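Local coordinates for ribonucleoside-diphosphate reductase, alpha chain (Actinobacillus ureae ATCC 25976, PDB 6DQX), which probably reduces ribonucleoside diphosphates to deoxyribonucleotides as the catalytic subunit of a class Id ribonucleotide reductase, at residues Ile522-Pro528 with Ile550-Met556. Sequence-based numbering, arbitrary orientation.
Sequences INIMVHP and IYYQYSM
The side-chain amide of Asn523 stands in for a backbone carbonyl toward Tyr552: Asn523 OD1 lies 2.9 Å from Tyr552 N, which it accepts in the carbonyl plane. A side chain thus extends the parallel ladder, next to the backbone bond from Tyr551 N to Ile522 O. With CG beside its own backbone N (chi1 -66°), the amide runs alongside the Tyr551 ring, the two planes 19° apart, and OD1 comes to 3.1 Å from Tyr551 CD2. Asn523 CG also lies 3.7 Å from Tyr554 CE2, that ring turned 55° from the amide. ND2 is hydrogen-bonded to OE2 of Glu432, so both ends of the amide are tied and its rotation is probably fixed. Beyond it Ile524 N bonds to Tyr552 O, Ile524 O accepts Tyr554 N at 2.8 Å, and Val526 N reaches Tyr554 O. Farther along, Met556 bends at chi3 and lays CE 3.6 Å from His527 N, with SD oblique to the imidazole and CE also against Met525 CG. Strands 524-525 and 549-554 are the parallel pair of a beta-alpha-beta unit in the barrel domain: Ile524, Val526 and Gln553 pack on the connecting helix 532-544, Ile522 and Ile550 on helix 502-513, and strand 247-249 pairs antiparallel with strand 549-554.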
ATOM      1  N   ILE A 522      -3.439 -29.366  -6.950  1.00 12.76           N
ATOM      2  CA  ILE A 522      -4.283 -30.277  -7.659  1.00 12.82           C
ATOM      3  C   ILE A 522      -5.375 -29.503  -8.383  1.00 12.98           C
ATOM      4  O   ILE A 522      -6.295 -28.950  -7.752  1.00 12.30           O
ATOM      5  CB  ILE A 522      -4.872 -31.333  -6.714  1.00 12.76           C
ATOM      6  CG1 ILE A 522      -3.731 -32.147  -6.086  1.00 12.38           C
ATOM      7  CG2 ILE A 522      -5.933 -32.182  -7.432  1.00 12.46           C
ATOM      8  CD1 ILE A 522      -2.943 -33.062  -7.034  1.00 12.88           C
ATOM      9  N   ASN A 523      -5.255 -29.530  -9.696  1.00 14.26           N
ATOM     10  CA  ASN A 523      -6.287 -29.031 -10.622  1.00 16.40           C
ATOM     11  C   ASN A 523      -7.222 -30.158 -11.026  1.00 17.45           C
ATOM     12  O   ASN A 523      -6.837 -31.320 -11.042  1.00 17.24           O
ATOM     13  CB  ASN A 523      -5.628 -28.453 -11.884  1.00 16.97           C
ATOM     14  CG  ASN A 523      -4.811 -27.197 -11.604  1.00 17.39           C
ATOM     15  OD1 ASN A 523      -5.244 -26.345 -10.844  1.00 17.40           O
ATOM     16  ND2 ASN A 523      -3.638 -27.077 -12.236  1.00 16.63           N
ATOM     17  N   ILE A 524      -8.459 -29.805 -11.365  1.00 18.94           N
ATOM     18  CA  ILE A 524      -9.384 -30.762 -11.974  1.00 20.59           C
ATOM     19  C   ILE A 524      -9.995 -30.075 -13.194  1.00 22.09           C
ATOM     20  O   ILE A 524      -9.939 -28.842 -13.320  1.00 21.64           O
ATOM     21  CB  ILE A 524     -10.493 -31.248 -11.013  1.00 21.60           C
ATOM     22  CG1 ILE A 524     -11.365 -30.100 -10.507  1.00 22.88           C
ATOM     23  CG2 ILE A 524      -9.901 -31.995  -9.819  1.00 22.44           C
ATOM     24  CD1 ILE A 524     -12.607 -30.577  -9.778  1.00 23.49           C
ATOM     25  N   MET A 525     -10.564 -30.887 -14.075  1.00 23.31           N
ATOM     26  CA  MET A 525     -11.164 -30.407 -15.305  1.00 26.84           C
ATOM     27  C   MET A 525     -12.542 -31.019 -15.409  1.00 27.53           C
ATOM     28  O   MET A 525     -12.689 -32.252 -15.363  1.00 25.64           O
ATOM     29  CB  MET A 525     -10.306 -30.787 -16.497  1.00 30.30           C
ATOM     30  CG  MET A 525     -10.681 -30.026 -17.758  1.00 36.70           C
ATOM     31  SD  MET A 525      -9.560 -30.387 -19.110  1.00 46.35           S
ATOM     32  CE  MET A 525      -8.224 -29.216 -18.838  1.00 42.52           C
ATOM     33  N   VAL A 526     -13.540 -30.155 -15.573  1.00 28.01           N
ATOM     34  CA  VAL A 526     -14.936 -30.527 -15.429  1.00 30.94           C
ATOM     35  C   VAL A 526     -15.739 -29.919 -16.593  1.00 35.69           C
ATOM     36  O   VAL A 526     -15.573 -28.740 -16.926  1.00 35.14           O
ATOM     37  CB  VAL A 526     -15.476 -30.040 -14.069  1.00 32.82           C
ATOM     38  CG1 VAL A 526     -16.946 -30.393 -13.890  1.00 34.49           C
ATOM     39  CG2 VAL A 526     -14.650 -30.635 -12.926  1.00 33.02           C
ATOM     40  N   HIS A 527     -16.593 -30.740 -17.204  1.00 37.10           N
ATOM     41  CA  HIS A 527     -17.471 -30.308 -18.294  1.00 39.13           C
ATOM     42  C   HIS A 527     -18.486 -29.287 -17.743  1.00 40.78           C
ATOM     43  O   HIS A 527     -19.038 -29.498 -16.656  1.00 38.45           O
ATOM     44  CB  HIS A 527     -18.187 -31.537 -18.873  1.00 39.76           C
ATOM     45  CG  HIS A 527     -18.825 -31.315 -20.212  1.00 42.93           C
ATOM     46  ND1 HIS A 527     -19.835 -30.404 -20.418  1.00 44.34           N
ATOM     47  CD2 HIS A 527     -18.628 -31.929 -21.402  1.00 44.18           C
ATOM     48  CE1 HIS A 527     -20.212 -30.435 -21.683  1.00 43.55           C
ATOM     49  NE2 HIS A 527     -19.495 -31.356 -22.302  1.00 45.77           N
ATOM     50  N   PRO A 528     -18.736 -28.169 -18.469  1.00 44.34           N
ATOM     51  CA  PRO A 528     -19.714 -27.165 -17.964  1.00 46.31           C
ATOM     52  C   PRO A 528     -21.155 -27.695 -17.751  1.00 45.86           C
ATOM     53  O   PRO A 528     -21.902 -27.150 -16.945  1.00 48.86           O
ATOM     54  CB  PRO A 528     -19.688 -26.076 -19.045  1.00 46.80           C
ATOM     55  CG  PRO A 528     -19.191 -26.771 -20.277  1.00 47.32           C
ATOM     56  CD  PRO A 528     -18.177 -27.758 -19.771  1.00 45.42           C
ATOM     57  N   ILE A 550      -7.346 -27.768  -2.891  1.00 13.64           N
ATOM     58  CA  ILE A 550      -7.663 -27.884  -4.306  1.00 14.09           C
ATOM     59  C   ILE A 550      -7.280 -26.542  -4.935  1.00 14.41           C
ATOM     60  O   ILE A 550      -7.510 -25.487  -4.334  1.00 14.98           O
ATOM     61  CB  ILE A 550      -9.163 -28.172  -4.571  1.00 15.16           C
ATOM     62  CG1 ILE A 550      -9.565 -29.576  -4.097  1.00 16.86           C
ATOM     63  CG2 ILE A 550      -9.491 -28.010  -6.046  1.00 15.32           C
ATOM     64  CD1 ILE A 550      -8.992 -30.706  -4.917  1.00 16.79           C
ATOM     65  N   TYR A 551      -6.727 -26.595  -6.141  1.00 13.82           N
ATOM     66  CA  TYR A 551      -6.252 -25.421  -6.871  1.00 14.35           C
ATOM     67  C   TYR A 551      -7.357 -24.920  -7.831  1.00 15.25           C
ATOM     68  O   TYR A 551      -8.363 -24.460  -7.328  1.00 16.13           O
ATOM     69  CB  TYR A 551      -4.933 -25.774  -7.548  1.00 14.07           C
ATOM     70  CG  TYR A 551      -4.056 -24.650  -8.070  1.00 14.03           C
ATOM     71  CD1 TYR A 551      -4.138 -23.347  -7.578  1.00 14.69           C
ATOM     72  CD2 TYR A 551      -3.104 -24.918  -9.046  1.00 14.67           C
ATOM     73  CE1 TYR A 551      -3.293 -22.351  -8.070  1.00 15.38           C
ATOM     74  CE2 TYR A 551      -2.259 -23.952  -9.518  1.00 15.76           C
ATOM     75  CZ  TYR A 551      -2.368 -22.671  -9.035  1.00 15.91           C
ATOM     76  OH  TYR A 551      -1.524 -21.728  -9.533  1.00 18.49           O
ATOM     77  N   TYR A 552      -7.174 -24.969  -9.149  1.00 17.67           N
ATOM     78  CA  TYR A 552      -8.169 -24.485 -10.133  1.00 20.05           C
ATOM     79  C   TYR A 552      -9.161 -25.554 -10.565  1.00 19.99           C
ATOM     80  O   TYR A 552      -8.800 -26.719 -10.712  1.00 19.81           O
ATOM     81  CB  TYR A 552      -7.484 -24.033 -11.440  1.00 24.09           C
ATOM     82  CG  TYR A 552      -6.941 -22.649 -11.434  1.00 29.69           C
ATOM     83  CD1 TYR A 552      -7.740 -21.564 -11.835  1.00 31.90           C
ATOM     84  CD2 TYR A 552      -5.607 -22.400 -11.052  1.00 33.42           C
ATOM     85  CE1 TYR A 552      -7.228 -20.268 -11.844  1.00 35.30           C
ATOM     86  CE2 TYR A 552      -5.084 -21.103 -11.043  1.00 34.08           C
ATOM     87  CZ  TYR A 552      -5.894 -20.041 -11.432  1.00 37.41           C
ATOM     88  OH  TYR A 552      -5.376 -18.760 -11.424  1.00 40.47           O
ATOM     89  N   GLN A 553     -10.396 -25.137 -10.839  1.00 20.66           N
ATOM     90  CA  GLN A 553     -11.343 -25.983 -11.537  1.00 20.40           C
ATOM     91  C   GLN A 553     -11.376 -25.441 -12.939  1.00 22.22           C
ATOM     92  O   GLN A 553     -11.862 -24.320 -13.156  1.00 21.81           O
ATOM     93  CB  GLN A 553     -12.713 -25.917 -10.883  1.00 21.24           C
ATOM     94  CG  GLN A 553     -13.764 -26.819 -11.515  1.00 21.12           C
ATOM     95  CD  GLN A 553     -15.145 -26.559 -10.974  1.00 21.79           C
ATOM     96  OE1 GLN A 553     -15.369 -26.564  -9.753  1.00 21.88           O
ATOM     97  NE2 GLN A 553     -16.103 -26.366 -11.881  1.00 23.56           N
ATOM     98  N   TYR A 554     -10.778 -26.188 -13.861  1.00 23.10           N
ATOM     99  CA  TYR A 554     -10.792 -25.838 -15.268  1.00 26.32           C
ATOM    100  C   TYR A 554     -12.081 -26.303 -15.909  1.00 27.86           C
ATOM    101  O   TYR A 554     -12.764 -27.207 -15.414  1.00 25.72           O
ATOM    102  CB  TYR A 554      -9.600 -26.440 -16.004  1.00 28.37           C
ATOM    103  CG  TYR A 554      -8.273 -25.842 -15.625  1.00 33.12           C
ATOM    104  CD1 TYR A 554      -8.078 -24.457 -15.670  1.00 37.40           C
ATOM    105  CD2 TYR A 554      -7.188 -26.651 -15.243  1.00 35.54           C
ATOM    106  CE1 TYR A 554      -6.859 -23.892 -15.328  1.00 38.29           C
ATOM    107  CE2 TYR A 554      -5.956 -26.087 -14.913  1.00 38.38           C
ATOM    108  CZ  TYR A 554      -5.805 -24.704 -14.949  1.00 40.53           C
ATOM    109  OH  TYR A 554      -4.609 -24.105 -14.620  1.00 44.42           O
ATOM    110  N   SER A 555     -12.406 -25.665 -17.017  1.00 31.96           N
ATOM    111  CA  SER A 555     -13.551 -26.032 -17.826  1.00 36.98           C
ATOM    112  C   SER A 555     -13.055 -26.650 -19.132  1.00 40.55           C
ATOM    113  O   SER A 555     -11.852 -26.715 -19.375  1.00 43.28           O
ATOM    114  CB  SER A 555     -14.391 -24.794 -18.110  1.00 37.71           C
ATOM    115  OG  SER A 555     -15.560 -25.161 -18.810  1.00 41.50           O
ATOM    116  N   MET A 556     -13.990 -27.130 -19.946  1.00 45.30           N
ATOM    117  CA  MET A 556     -13.724 -27.576 -21.329  1.00 49.26           C
ATOM    118  C   MET A 556     -14.856 -27.046 -22.222  1.00 52.66           C
ATOM    119  O   MET A 556     -15.813 -26.453 -21.706  1.00 49.30           O
ATOM    120  CB  MET A 556     -13.621 -29.112 -21.403  1.00 51.04           C
ATOM    121  CG  MET A 556     -14.763 -29.855 -20.716  1.00 52.05           C
ATOM    122  SD  MET A 556     -14.693 -31.658 -20.763  1.00 53.02           S
ATOM    123  CE  MET A 556     -13.929 -32.013 -19.183  1.00 53.46           C
TER